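DUF917 domain-containing protein (Chromobacterium violaceum, PDB 2O3I) is of unknown function but belongs to the DUF917 family and carries the N- and C-terminal domains of the S-Me-THD-like proteins. Local coordinates at residues A[52-60]-A[213-223]; A[236-247]-A[323-331]. The protein carries 2 engineered substitutions. One frame throughout, in Å; residues are numbered along the deposited sequence.

Contact 1 of 2, residues A[52-60]-A[213-223]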
ATOM      1  N   VAL A  52     -28.105  16.567   8.771  1.00 29.72           N
ATOM      2  CA  VAL A  52     -27.911  17.770   9.578  1.00 30.60           C
ATOM      3  C   VAL A  52     -26.985  18.796   8.915  1.00 31.38           C
ATOM      4  O   VAL A  52     -26.152  18.447   8.069  1.00 29.35           O
ATOM      5  CB  VAL A  52     -27.315  17.408  10.966  1.00 31.19           C
ATOM      6  CG1 VAL A  52     -28.245  16.453  11.707  1.00 30.75           C
ATOM      7  CG2 VAL A  52     -25.945  16.766  10.796  1.00 30.30           C
ATOM      8  N   ASP A  53     -27.138  20.063   9.293  1.00 32.50           N
ATOM      9  CA  ASP A  53     -26.281  21.111   8.753  1.00 32.79           C
ATOM     10  C   ASP A  53     -24.995  21.110   9.565  1.00 31.37           C
ATOM     11  O   ASP A  53     -24.959  20.608  10.689  1.00 27.49           O
ATOM     12  CB  ASP A  53     -26.951  22.480   8.842  1.00 36.53           C
ATOM     13  CG  ASP A  53     -28.210  22.568   7.994  1.00 42.16           C
ATOM     14  OD1 ASP A  53     -29.319  22.430   8.562  1.00 42.84           O
ATOM     15  OD2 ASP A  53     -28.088  22.761   6.758  1.00 43.36           O
ATOM     16  N   VAL A  54     -23.937  21.661   8.985  1.00 30.33           N
ATOM     17  CA  VAL A  54     -22.649  21.702   9.652  1.00 31.46           C
ATOM     18  C   VAL A  54     -22.734  22.240  11.081  1.00 32.39           C
ATOM     19  O   VAL A  54     -22.143  21.664  11.993  1.00 30.18           O
ATOM     20  CB  VAL A  54     -21.635  22.546   8.840  1.00 30.66           C
ATOM     21  CG1 VAL A  54     -20.302  22.618   9.572  1.00 29.08           C
ATOM     22  CG2 VAL A  54     -21.445  21.939   7.448  1.00 28.81           C
ATOM     23  N   ASP A  55     -23.475  23.330  11.278  1.00 35.11           N
ATOM     24  CA  ASP A  55     -23.604  23.940  12.606  1.00 38.79           C
ATOM     25  C   ASP A  55     -24.439  23.120  13.590  1.00 39.57           C
ATOM     26  O   ASP A  55     -24.525  23.459  14.773  1.00 41.45           O
ATOM     27  CB  ASP A  55     -24.198  25.355  12.500  1.00 41.92           C
ATOM     28  CG  ASP A  55     -23.301  26.321  11.731  1.00 43.51           C
ATOM     29  OD1 ASP A  55     -22.083  26.369  12.009  1.00 45.19           O
ATOM     30  OD2 ASP A  55     -23.819  27.044  10.853  1.00 47.24           O
ATOM     31  N   GLU A  56     -25.056  22.050  13.103  1.00 38.63           N
ATOM     32  CA  GLU A  56     -25.865  21.185  13.955  1.00 37.80           C
ATOM     33  C   GLU A  56     -25.078  19.941  14.352  1.00 35.82           C
ATOM     34  O   GLU A  56     -25.393  19.285  15.347  1.00 35.10           O
ATOM     35  CB  GLU A  56     -27.145  20.767  13.228  1.00 39.58           C
ATOM     36  CG  GLU A  56     -28.049  21.927  12.874  1.00 45.20           C
ATOM     37  CD  GLU A  56     -29.304  21.492  12.147  1.00 48.24           C
ATOM     38  OE1 GLU A  56     -29.185  20.821  11.098  1.00 49.88           O
ATOM     39  OE2 GLU A  56     -30.411  21.829  12.621  1.00 50.44           O
ATOM     40  N   ALA A  57     -24.057  19.621  13.564  1.00 33.53           N
ATOM     41  CA  ALA A  57     -23.222  18.455  13.817  1.00 32.98           C
ATOM     42  C   ALA A  57     -22.305  18.722  15.005  1.00 32.96           C
ATOM     43  O   ALA A  57     -21.100  18.897  14.843  1.00 31.73           O
ATOM     44  CB  ALA A  57     -22.404  18.130  12.580  1.00 30.61           C
ATOM     45  N   THR A  58     -22.879  18.722  16.203  1.00 33.15           N
ATOM     46  CA  THR A  58     -22.117  19.014  17.409  1.00 36.05           C
ATOM     47  C   THR A  58     -22.136  17.946  18.508  1.00 37.28           C
ATOM     48  O   THR A  58     -21.389  18.052  19.481  1.00 36.21           O
ATOM     49  CB  THR A  58     -22.605  20.342  18.037  1.00 36.17           C
ATOM     50  OG1 THR A  58     -23.992  20.219  18.380  1.00 34.94           O
ATOM     51  CG2 THR A  58     -22.441  21.494  17.058  1.00 34.43           C
ATOM     52  N   ASP A  59     -22.976  16.925  18.367  1.00 38.93           N
ATOM     53  CA  ASP A  59     -23.057  15.889  19.395  1.00 40.72           C
ATOM     54  C   ASP A  59     -22.102  14.723  19.180  1.00 39.32           C
ATOM     55  O   ASP A  59     -22.366  13.606  19.620  1.00 40.00           O
ATOM     56  CB  ASP A  59     -24.491  15.364  19.507  1.00 44.15           C
ATOM     57  CG  ASP A  59     -25.489  16.465  19.794  1.00 47.94           C
ATOM     58  OD1 ASP A  59     -25.267  17.233  20.755  1.00 49.86           O
ATOM     59  OD2 ASP A  59     -26.497  16.562  19.062  1.00 50.78           O
ATOM     60  N   GLY A  60     -20.983  14.984  18.518  1.00 37.84           N
ATOM     61  CA  GLY A  60     -20.027  13.925  18.276  1.00 34.82           C
ATOM     62  C   GLY A  60     -19.136  14.197  17.085  1.00 34.74           C
ATOM     63  O   GLY A  60     -19.286  15.211  16.396  1.00 35.44           O
ATOM     64  N   PRO A 213     -16.099  18.305  16.224  1.00 33.33           N
ATOM     65  CA  PRO A 213     -16.967  19.397  15.760  1.00 35.60           C
ATOM     66  C   PRO A 213     -16.216  20.704  15.485  1.00 36.38           C
ATOM     67  O   PRO A 213     -16.650  21.522  14.675  1.00 35.83           O
ATOM     68  CB  PRO A 213     -17.974  19.542  16.901  1.00 34.88           C
ATOM     69  CG  PRO A 213     -18.099  18.136  17.411  1.00 35.03           C
ATOM     70  CD  PRO A 213     -16.657  17.664  17.430  1.00 33.86           C
ATOM     71  N   ALA A 214     -15.088  20.889  16.163  1.00 37.62           N
ATOM     72  CA  ALA A 214     -14.292  22.099  16.005  1.00 38.28           C
ATOM     73  C   ALA A 214     -13.718  22.186  14.600  1.00 38.07           C
ATOM     74  O   ALA A 214     -13.734  23.251  13.975  1.00 38.79           O
ATOM     75  CB  ALA A 214     -13.168  22.124  17.039  1.00 39.65           C
ATOM     76  N   GLN A 215     -13.219  21.062  14.104  1.00 36.89           N
ATOM     77  CA  GLN A 215     -12.635  21.004  12.769  1.00 35.79           C
ATOM     78  C   GLN A 215     -13.653  21.105  11.642  1.00 34.25           C
ATOM     79  O   GLN A 215     -13.357  21.669  10.596  1.00 33.56           O
ATOM     80  CB  GLN A 215     -11.845  19.708  12.591  1.00 36.47           C
ATOM     81  CG  GLN A 215     -10.631  19.588  13.475  1.00 39.15           C
ATOM     82  CD  GLN A 215      -9.949  18.241  13.340  1.00 40.80           C
ATOM     83  OE1 GLN A 215     -10.550  17.199  13.608  1.00 39.75           O
ATOM     84  NE2 GLN A 215      -8.685  18.255  12.923  1.00 41.66           N
ATOM     85  N   LEU A 216     -14.850  20.560  11.852  1.00 34.04           N
ATOM     86  CA  LEU A 216     -15.884  20.567  10.814  1.00 33.67           C
ATOM     87  C   LEU A 216     -16.091  21.859  10.044  1.00 33.22           C
ATOM     88  O   LEU A 216     -16.069  21.856   8.816  1.00 31.67           O
ATOM     89  CB  LEU A 216     -17.237  20.155  11.384  1.00 33.40           C
ATOM     90  CG  LEU A 216     -17.723  18.727  11.173  1.00 32.79           C
ATOM     91  CD1 LEU A 216     -19.249  18.759  11.253  1.00 33.42           C
ATOM     92  CD2 LEU A 216     -17.280  18.174   9.829  1.00 32.90           C
ATOM     93  N   GLY A 217     -16.329  22.950  10.769  1.00 32.32           N
ATOM     94  CA  GLY A 217     -16.562  24.236  10.141  1.00 31.03           C
ATOM     95  C   GLY A 217     -15.604  24.606   9.028  1.00 30.96           C
ATOM     96  O   GLY A 217     -15.989  24.671   7.854  1.00 32.63           O
ATOM     97  N   GLY A 218     -14.351  24.856   9.390  1.00 30.77           N
ATOM     98  CA  GLY A 218     -13.356  25.231   8.401  1.00 27.62           C
ATOM     99  C   GLY A 218     -13.099  24.140   7.385  1.00 27.32           C
ATOM    100  O   GLY A 218     -12.692  24.409   6.258  1.00 26.48           O
ATOM    101  N   ALA A 219     -13.355  22.898   7.778  1.00 26.84           N
ATOM    102  CA  ALA A 219     -13.120  21.759   6.898  1.00 27.35           C
ATOM    103  C   ALA A 219     -14.179  21.615   5.814  1.00 27.03           C
ATOM    104  O   ALA A 219     -13.897  21.116   4.727  1.00 25.00           O
ATOM    105  CB  ALA A 219     -13.036  20.479   7.721  1.00 25.94           C
ATOM    106  N   LEU A 220     -15.395  22.062   6.109  1.00 27.96           N
ATOM    107  CA  LEU A 220     -16.491  21.972   5.161  1.00 27.62           C
ATOM    108  C   LEU A 220     -17.068  23.346   4.814  1.00 27.78           C
ATOM    109  O   LEU A 220     -18.189  23.674   5.205  1.00 26.85           O
ATOM    110  CB  LEU A 220     -17.602  21.069   5.722  1.00 31.30           C
ATOM    111  CG  LEU A 220     -17.406  19.541   5.787  1.00 33.72           C
ATOM    112  CD1 LEU A 220     -16.215  19.189   6.641  1.00 37.95           C
ATOM    113  CD2 LEU A 220     -18.647  18.891   6.377  1.00 34.36           C
ATOM    114  N   PRO A 221     -16.304  24.177   4.082  1.00 25.23           N
ATOM    115  CA  PRO A 221     -16.848  25.495   3.736  1.00 24.42           C
ATOM    116  C   PRO A 221     -17.958  25.457   2.681  1.00 25.56           C
ATOM    117  O   PRO A 221     -18.739  26.404   2.572  1.00 26.74           O
ATOM    118  CB  PRO A 221     -15.620  26.264   3.264  1.00 23.17           C
ATOM    119  CG  PRO A 221     -14.724  25.178   2.715  1.00 23.83           C
ATOM    120  CD  PRO A 221     -14.875  24.085   3.734  1.00 23.51           C
ATOM    121  N   VAL A 222     -18.033  24.375   1.905  1.00 24.69           N
ATOM    122  CA  VAL A 222     -19.067  24.261   0.875  1.00 24.86           C
ATOM    123  C   VAL A 222     -20.244  23.480   1.453  1.00 25.19           C
ATOM    124  O   VAL A 222     -20.184  22.261   1.632  1.00 23.75           O
ATOM    125  CB  VAL A 222     -18.518  23.571  -0.378  1.00 25.98           C
ATOM    126  CG1 VAL A 222     -19.548  23.632  -1.508  1.00 22.51           C
ATOM    127  CG2 VAL A 222     -17.217  24.251  -0.800  1.00 23.42           C
ATOM    128  N   ARG A 223     -21.333  24.195   1.715  1.00 25.36           N
ATOM    129  CA  ARG A 223     -22.497  23.599   2.357  1.00 25.18           C
ATOM    130  C   ARG A 223     -23.817  23.548   1.601  1.00 23.01           C
ATOM    131  O   ARG A 223     -24.008  24.231   0.596  1.00 20.94           O
ATOM    132  CB  ARG A 223     -22.706  24.314   3.687  1.00 26.33           C
ATOM    133  CG  ARG A 223     -21.410  24.452   4.448  1.00 26.58           C
ATOM    134  CD  ARG A 223     -21.569  25.235   5.720  1.00 28.81           C
ATOM    135  NE  ARG A 223     -20.322  25.239   6.478  1.00 31.14           N
ATOM    136  CZ  ARG A 223     -20.174  25.793   7.678  1.00 32.50           C
ATOM    137  NH1 ARG A 223     -21.203  26.398   8.267  1.00 29.05           N
ATOM    138  NH2 ARG A 223     -18.996  25.735   8.289  1.00 31.02           N
TER
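Val54 lies against one face of the Arg223 guanidinium, with Val54 CG1 over the centre of the group and 3.6 Å from Arg223 NH2. CG1 takes that place because it stands anti to the backbone N (chi1 178°), while Val54 CG2 runs beside the arginine stem, 3.7 Å from Arg223 CD. The two side chains cross at about a right angle. Arg223, extended from CG to NE, folds back over the C-terminal end of helix 213-219, four residues earlier in the chain: Arg223 NE gives a nearly straight bond to Leu220 O (2.9 Å), and NH2 reaches Gly217 O. Both acceptors lie in the guanidinium plane, so the group is fixed in rotation and offers its flat face to the valine. Gly217 O also accepts from Leu220 N, which comes from the opposite face of that carbonyl. Near the guanidinium edge, Asp55 OD2 makes only a long salt bridge to Arg223 NH1 (3.7 Å), the carboxylate being turned steeply to the guanidinium plane. Further along, Ala57, centre of an inverse gamma turn, presses its CB on Leu216 CD1 at a tight 3.5 Å. The Pro213 ring meets backbone oxygens, its CG 3.3 Å from Gly60 O. The loop between strands 49-52 and 61-69 is thus packed on helix 213-219, which follows strand 203-211 of the same mixed sheet; Val54 and Leu220 both rest on Val129 of strand 127-129.

Contact 2 of 2, residues A[236-247]-A[323-331]; sequences LQDGKVKTAEAM and FVEGEGQHV
The link between helices 225-237 and 244-255 runs closest to the end of strand 319-324 at Thr243 and Glu325, whose CA atoms are 4.8 Å apart, and Gly326 N bonds to Lys242 O there. Ala244 N, in the first turn of helix 244-255, meets Glu325 OE1 at 2.9 Å on its anti side, 21° out of the carboxylate plane, while Thr243, the N-cap, accepts from Ala246 N through OG1. Phe323 CG stands anti to the backbone N (chi1 -174°), which carries the ring into the link: Val241 O comes to its edge, 3.2 Å from Phe323 CZ, and Thr243 O lies over one face. Val241 CG2 and selenomethionine Met247 CE also reach the ring. His330 is held by a bond from ND1 to Val324 O in the ring plane, with Val241 O over one face and Gly328 O over the other. Lys242, bent at chi4 (-64°), brings its NZ to Glu327 OE2 (2.7 Å) in a salt bridge, and a water joins NZ to His330 NE2. Leu236 CD1 packs on Val331 CG1 at 4.0 Å. Phe19 of helix 10-19 touches Met247 and Val331, and strand 352-358 pairs with strand 319-324, its Ala354 and Ile356 meeting Ala244 and Met247.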
ATOM      1  N   LEU A 236     -35.928  17.236 -11.893  1.00 22.89           N
ATOM      2  CA  LEU A 236     -35.564  16.407 -13.038  1.00 24.54           C
ATOM      3  C   LEU A 236     -36.515  15.226 -13.156  1.00 27.74           C
ATOM      4  O   LEU A 236     -37.059  14.940 -14.235  1.00 27.09           O
ATOM      5  CB  LEU A 236     -34.127  15.892 -12.886  1.00 22.26           C
ATOM      6  CG  LEU A 236     -33.020  16.932 -13.112  1.00 22.43           C
ATOM      7  CD1 LEU A 236     -31.689  16.372 -12.685  1.00 18.61           C
ATOM      8  CD2 LEU A 236     -32.988  17.339 -14.579  1.00 18.66           C
ATOM      9  N   GLN A 237     -36.710  14.544 -12.030  1.00 27.67           N
ATOM     10  CA  GLN A 237     -37.576  13.380 -11.971  1.00 28.18           C
ATOM     11  C   GLN A 237     -39.011  13.764 -12.344  1.00 28.47           C
ATOM     12  O   GLN A 237     -39.712  13.003 -13.013  1.00 31.01           O
ATOM     13  CB  GLN A 237     -37.511  12.787 -10.559  1.00 29.31           C
ATOM     14  CG  GLN A 237     -38.338  11.536 -10.328  1.00 28.04           C
ATOM     15  CD  GLN A 237     -38.207  11.010  -8.896  1.00 28.98           C
ATOM     16  OE1 GLN A 237     -37.995  11.775  -7.953  1.00 26.91           O
ATOM     17  NE2 GLN A 237     -38.351   9.705  -8.733  1.00 31.27           N
ATOM     18  N   ASP A 238     -39.433  14.952 -11.924  1.00 26.68           N
ATOM     19  CA  ASP A 238     -40.781  15.437 -12.206  1.00 27.50           C
ATOM     20  C   ASP A 238     -40.972  15.994 -13.630  1.00 28.05           C
ATOM     21  O   ASP A 238     -42.059  16.458 -13.975  1.00 27.63           O
ATOM     22  CB  ASP A 238     -41.185  16.516 -11.188  1.00 24.27           C
ATOM     23  CG  ASP A 238     -41.223  15.996  -9.756  1.00 25.38           C
ATOM     24  OD1 ASP A 238     -41.437  14.780  -9.551  1.00 22.10           O
ATOM     25  OD2 ASP A 238     -41.054  16.815  -8.829  1.00 26.52           O
ATOM     26  N   GLY A 239     -39.917  15.961 -14.441  1.00 28.91           N
ATOM     27  CA  GLY A 239     -40.007  16.461 -15.807  1.00 29.71           C
ATOM     28  C   GLY A 239     -40.193  17.963 -15.956  1.00 31.43           C
ATOM     29  O   GLY A 239     -40.843  18.416 -16.904  1.00 33.32           O
ATOM     30  N   LYS A 240     -39.622  18.746 -15.040  1.00 30.92           N
ATOM     31  CA  LYS A 240     -39.751  20.200 -15.099  1.00 30.95           C
ATOM     32  C   LYS A 240     -38.613  20.875 -15.860  1.00 32.71           C
ATOM     33  O   LYS A 240     -38.655  22.076 -16.112  1.00 33.33           O
ATOM     34  CB  LYS A 240     -39.826  20.793 -13.688  1.00 30.61           C
ATOM     35  CG  LYS A 240     -41.027  20.344 -12.855  1.00 28.83           C
ATOM     36  CD  LYS A 240     -41.032  21.039 -11.491  1.00 28.77           C
ATOM     37  CE  LYS A 240     -42.116  20.492 -10.558  1.00 27.84           C
ATOM     38  NZ  LYS A 240     -42.059  21.159  -9.222  1.00 29.08           N
ATOM     39  N   VAL A 241     -37.593  20.106 -16.224  1.00 34.41           N
ATOM     40  CA  VAL A 241     -36.455  20.658 -16.953  1.00 36.41           C
ATOM     41  C   VAL A 241     -35.995  19.684 -18.037  1.00 36.10           C
ATOM     42  O   VAL A 241     -35.189  18.781 -17.787  1.00 36.50           O
ATOM     43  CB  VAL A 241     -35.295  21.003 -15.971  1.00 37.87           C
ATOM     44  CG1 VAL A 241     -35.088  19.874 -14.997  1.00 40.04           C
ATOM     45  CG2 VAL A 241     -34.020  21.290 -16.732  1.00 37.58           C
ATOM     46  N   LYS A 242     -36.517  19.887 -19.246  1.00 34.90           N
ATOM     47  CA  LYS A 242     -36.221  19.022 -20.386  1.00 35.75           C
ATOM     48  C   LYS A 242     -35.338  19.667 -21.460  1.00 34.24           C
ATOM     49  O   LYS A 242     -35.060  19.055 -22.492  1.00 33.29           O
ATOM     50  CB  LYS A 242     -37.533  18.565 -21.028  1.00 38.31           C
ATOM     51  CG  LYS A 242     -38.508  17.854 -20.087  1.00 38.26           C
ATOM     52  CD  LYS A 242     -39.819  17.557 -20.807  1.00 38.53           C
ATOM     53  CE  LYS A 242     -40.782  16.759 -19.946  1.00 38.68           C
ATOM     54  NZ  LYS A 242     -40.246  15.409 -19.616  1.00 41.92           N
ATOM     55  N   THR A 243     -34.913  20.902 -21.222  1.00 33.19           N
ATOM     56  CA  THR A 243     -34.063  21.617 -22.164  1.00 32.48           C
ATOM     57  C   THR A 243     -32.918  22.294 -21.428  1.00 33.07           C
ATOM     58  O   THR A 243     -33.042  22.645 -20.249  1.00 33.19           O
ATOM     59  CB  THR A 243     -34.832  22.720 -22.914  1.00 32.16           C
ATOM     60  OG1 THR A 243     -35.338  23.667 -21.965  1.00 32.52           O
ATOM     61  CG2 THR A 243     -35.979  22.136 -23.715  1.00 31.68           C
ATOM     62  N   ALA A 244     -31.810  22.491 -22.133  1.00 32.43           N
ATOM     63  CA  ALA A 244     -30.647  23.148 -21.559  1.00 33.10           C
ATOM     64  C   ALA A 244     -31.038  24.528 -21.025  1.00 33.07           C
ATOM     65  O   ALA A 244     -30.601  24.929 -19.947  1.00 32.97           O
ATOM     66  CB  ALA A 244     -29.545  23.277 -22.617  1.00 32.00           C
ATOM     67  N   GLU A 245     -31.862  25.248 -21.781  1.00 33.76           N
ATOM     68  CA  GLU A 245     -32.312  26.579 -21.378  1.00 35.28           C
ATOM     69  C   GLU A 245     -33.094  26.491 -20.071  1.00 34.28           C
ATOM     70  O   GLU A 245     -32.913  27.310 -19.170  1.00 33.85           O
ATOM     71  CB  GLU A 245     -33.204  27.191 -22.456  1.00 37.39           C
ATOM     72  CG  GLU A 245     -33.599  28.637 -22.190  1.00 44.17           C
ATOM     73  CD  GLU A 245     -34.564  29.184 -23.234  1.00 47.06           C
ATOM     74  OE1 GLU A 245     -34.380  28.875 -24.432  1.00 48.80           O
ATOM     75  OE2 GLU A 245     -35.495  29.932 -22.863  1.00 47.92           O
ATOM     76  N   ALA A 246     -33.967  25.495 -19.975  1.00 32.80           N
ATOM     77  CA  ALA A 246     -34.759  25.302 -18.768  1.00 32.00           C
ATOM     78  C   ALA A 246     -33.851  24.965 -17.587  1.00 29.94           C
ATOM     79  O   ALA A 246     -34.131  25.351 -16.458  1.00 30.16           O
ATOM     80  CB  ALA A 246     -35.779  24.180 -18.980  1.00 32.90           C
HETATM   81  N   MSE A 247     -32.766  24.242 -17.844  1.00 29.24           N
HETATM   82  CA  MSE A 247     -31.840  23.878 -16.772  1.00 28.24           C
HETATM   83  C   MSE A 247     -31.198  25.137 -16.213  1.00 28.14           C
HETATM   84  O   MSE A 247     -31.135  25.325 -14.995  1.00 24.34           O
HETATM   85  CB  MSE A 247     -30.766  22.911 -17.292  1.00 32.09           C
HETATM   86  CG  MSE A 247     -29.623  22.642 -16.317  1.00 35.55           C
HETATM   87 SE   MSE A 247     -30.195  22.015 -14.559  1.00 40.82          SE
HETATM   88  CE  MSE A 247     -29.889  20.122 -14.809  1.00 37.54           C
ATOM     89  N   PHE A 323     -26.186  17.935 -20.575  1.00 25.58           N
ATOM     90  CA  PHE A 323     -27.625  17.992 -20.449  1.00 26.46           C
ATOM     91  C   PHE A 323     -28.192  17.470 -21.758  1.00 28.29           C
ATOM     92  O   PHE A 323     -28.031  18.079 -22.817  1.00 27.15           O
ATOM     93  CB  PHE A 323     -28.169  19.397 -20.170  1.00 25.65           C
ATOM     94  CG  PHE A 323     -29.653  19.399 -19.896  1.00 27.51           C
ATOM     95  CD1 PHE A 323     -30.576  19.370 -20.946  1.00 26.40           C
ATOM     96  CD2 PHE A 323     -30.127  19.283 -18.588  1.00 28.46           C
ATOM     97  CE1 PHE A 323     -31.944  19.213 -20.698  1.00 26.67           C
ATOM     98  CE2 PHE A 323     -31.501  19.125 -18.330  1.00 27.00           C
ATOM     99  CZ  PHE A 323     -32.406  19.088 -19.387  1.00 26.57           C
ATOM    100  N   VAL A 324     -28.836  16.315 -21.678  1.00 30.32           N
ATOM    101  CA  VAL A 324     -29.428  15.703 -22.845  1.00 30.69           C
ATOM    102  C   VAL A 324     -30.906  16.085 -22.893  1.00 33.30           C
ATOM    103  O   VAL A 324     -31.707  15.645 -22.068  1.00 32.01           O
ATOM    104  CB  VAL A 324     -29.273  14.173 -22.789  1.00 30.06           C
ATOM    105  CG1 VAL A 324     -29.647  13.559 -24.142  1.00 28.80           C
ATOM    106  CG2 VAL A 324     -27.838  13.819 -22.413  1.00 25.64           C
ATOM    107  N   GLU A 325     -31.255  16.920 -23.863  1.00 36.73           N
ATOM    108  CA  GLU A 325     -32.624  17.376 -24.022  1.00 40.51           C
ATOM    109  C   GLU A 325     -33.534  16.255 -24.516  1.00 43.36           C
ATOM    110  O   GLU A 325     -33.064  15.220 -24.995  1.00 43.13           O
ATOM    111  CB  GLU A 325     -32.662  18.554 -24.995  1.00 40.28           C
ATOM    112  CG  GLU A 325     -31.913  19.780 -24.492  1.00 41.36           C
ATOM    113  CD  GLU A 325     -32.042  20.975 -25.417  1.00 41.53           C
ATOM    114  OE1 GLU A 325     -31.723  22.103 -24.977  1.00 41.06           O
ATOM    115  OE2 GLU A 325     -32.457  20.788 -26.583  1.00 41.73           O
ATOM    116  N   GLY A 326     -34.841  16.473 -24.391  1.00 45.77           N
ATOM    117  CA  GLY A 326     -35.811  15.482 -24.824  1.00 48.18           C
ATOM    118  C   GLY A 326     -36.577  14.893 -23.657  1.00 49.31           C
ATOM    119  O   GLY A 326     -36.826  15.567 -22.661  1.00 51.13           O
ATOM    120  N   GLU A 327     -36.958  13.629 -23.779  1.00 50.49           N
ATOM    121  CA  GLU A 327     -37.690  12.952 -22.717  1.00 51.91           C
ATOM    122  C   GLU A 327     -36.797  11.854 -22.160  1.00 50.44           C
ATOM    123  O   GLU A 327     -36.201  11.088 -22.916  1.00 51.25           O
ATOM    124  CB  GLU A 327     -38.981  12.336 -23.264  1.00 54.39           C
ATOM    125  CG  GLU A 327     -39.899  13.317 -23.994  1.00 59.10           C
ATOM    126  CD  GLU A 327     -40.697  14.219 -23.061  1.00 61.41           C
ATOM    127  OE1 GLU A 327     -41.370  15.144 -23.568  1.00 63.21           O
ATOM    128  OE2 GLU A 327     -40.662  14.004 -21.829  1.00 62.00           O
ATOM    129  N   GLY A 328     -36.692  11.782 -20.841  1.00 48.97           N
ATOM    130  CA  GLY A 328     -35.861  10.755 -20.241  1.00 46.92           C
ATOM    131  C   GLY A 328     -34.668  11.305 -19.486  1.00 43.89           C
ATOM    132  O   GLY A 328     -34.609  12.494 -19.181  1.00 44.04           O
ATOM    133  N   GLN A 329     -33.714  10.429 -19.187  1.00 42.10           N
ATOM    134  CA  GLN A 329     -32.512  10.807 -18.457  1.00 39.03           C
ATOM    135  C   GLN A 329     -31.858  12.020 -19.104  1.00 35.79           C
ATOM    136  O   GLN A 329     -31.457  11.980 -20.264  1.00 35.18           O
ATOM    137  CB  GLN A 329     -31.531   9.632 -18.419  1.00 39.53           C
ATOM    138  CG  GLN A 329     -30.368   9.813 -17.447  1.00 42.63           C
ATOM    139  CD  GLN A 329     -30.828  10.144 -16.038  1.00 43.87           C
ATOM    140  OE1 GLN A 329     -31.640   9.427 -15.450  1.00 46.38           O
ATOM    141  NE2 GLN A 329     -30.306  11.235 -15.487  1.00 45.03           N
ATOM    142  N   HIS A 330     -31.750  13.098 -18.334  1.00 34.51           N
ATOM    143  CA  HIS A 330     -31.163  14.344 -18.809  1.00 31.28           C
ATOM    144  C   HIS A 330     -29.710  14.518 -18.388  1.00 29.48           C
ATOM    145  O   HIS A 330     -28.933  15.157 -19.101  1.00 27.30           O
ATOM    146  CB  HIS A 330     -31.982  15.531 -18.293  1.00 31.50           C
ATOM    147  CG  HIS A 330     -33.419  15.509 -18.718  1.00 35.30           C
ATOM    148  ND1 HIS A 330     -33.807  15.540 -20.041  1.00 35.11           N
ATOM    149  CD2 HIS A 330     -34.564  15.463 -17.993  1.00 35.29           C
ATOM    150  CE1 HIS A 330     -35.127  15.515 -20.113  1.00 35.07           C
ATOM    151  NE2 HIS A 330     -35.609  15.468 -18.884  1.00 38.24           N
ATOM    152  N   VAL A 331     -29.353  13.957 -17.230  1.00 28.28           N
ATOM    153  CA  VAL A 331     -27.994  14.068 -16.695  1.00 26.56           C
ATOM    154  C   VAL A 331     -27.214  12.747 -16.675  1.00 27.98           C
ATOM    155  O   VAL A 331     -27.741  11.685 -16.334  1.00 24.01           O
ATOM    156  CB  VAL A 331     -28.006  14.682 -15.269  1.00 24.43           C
ATOM    157  CG1 VAL A 331     -28.711  16.023 -15.305  1.00 24.12           C
ATOM    158  CG2 VAL A 331     -28.691  13.735 -14.272  1.00 22.73           C
TER
HETATM  159  O   HOH W   1     -38.162  14.287 -18.215  1.00 33.16           O

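How the contacts relate
The two contacts follow in series along the chain, contact 1 closing at 223 before contact 2 opens at 236; helix 225-237 leads from one to the other, its last turn entering contact 2. Their centres lie 33 Å apart and their nearest atoms about 17 Å, so they do not touch. Contact 1 lies beside the mixed sheet, on a loop joining two of its strands and on the helix after a third, and so brings the N-terminal domain against the C-terminal one. Contact 2, with both segments from the C-terminal domain, joins the end of strand 319-324 of the antiparallel sheet to the link between two helices, and is also touched by helix 10-19. The other chain of the assembly touches neither.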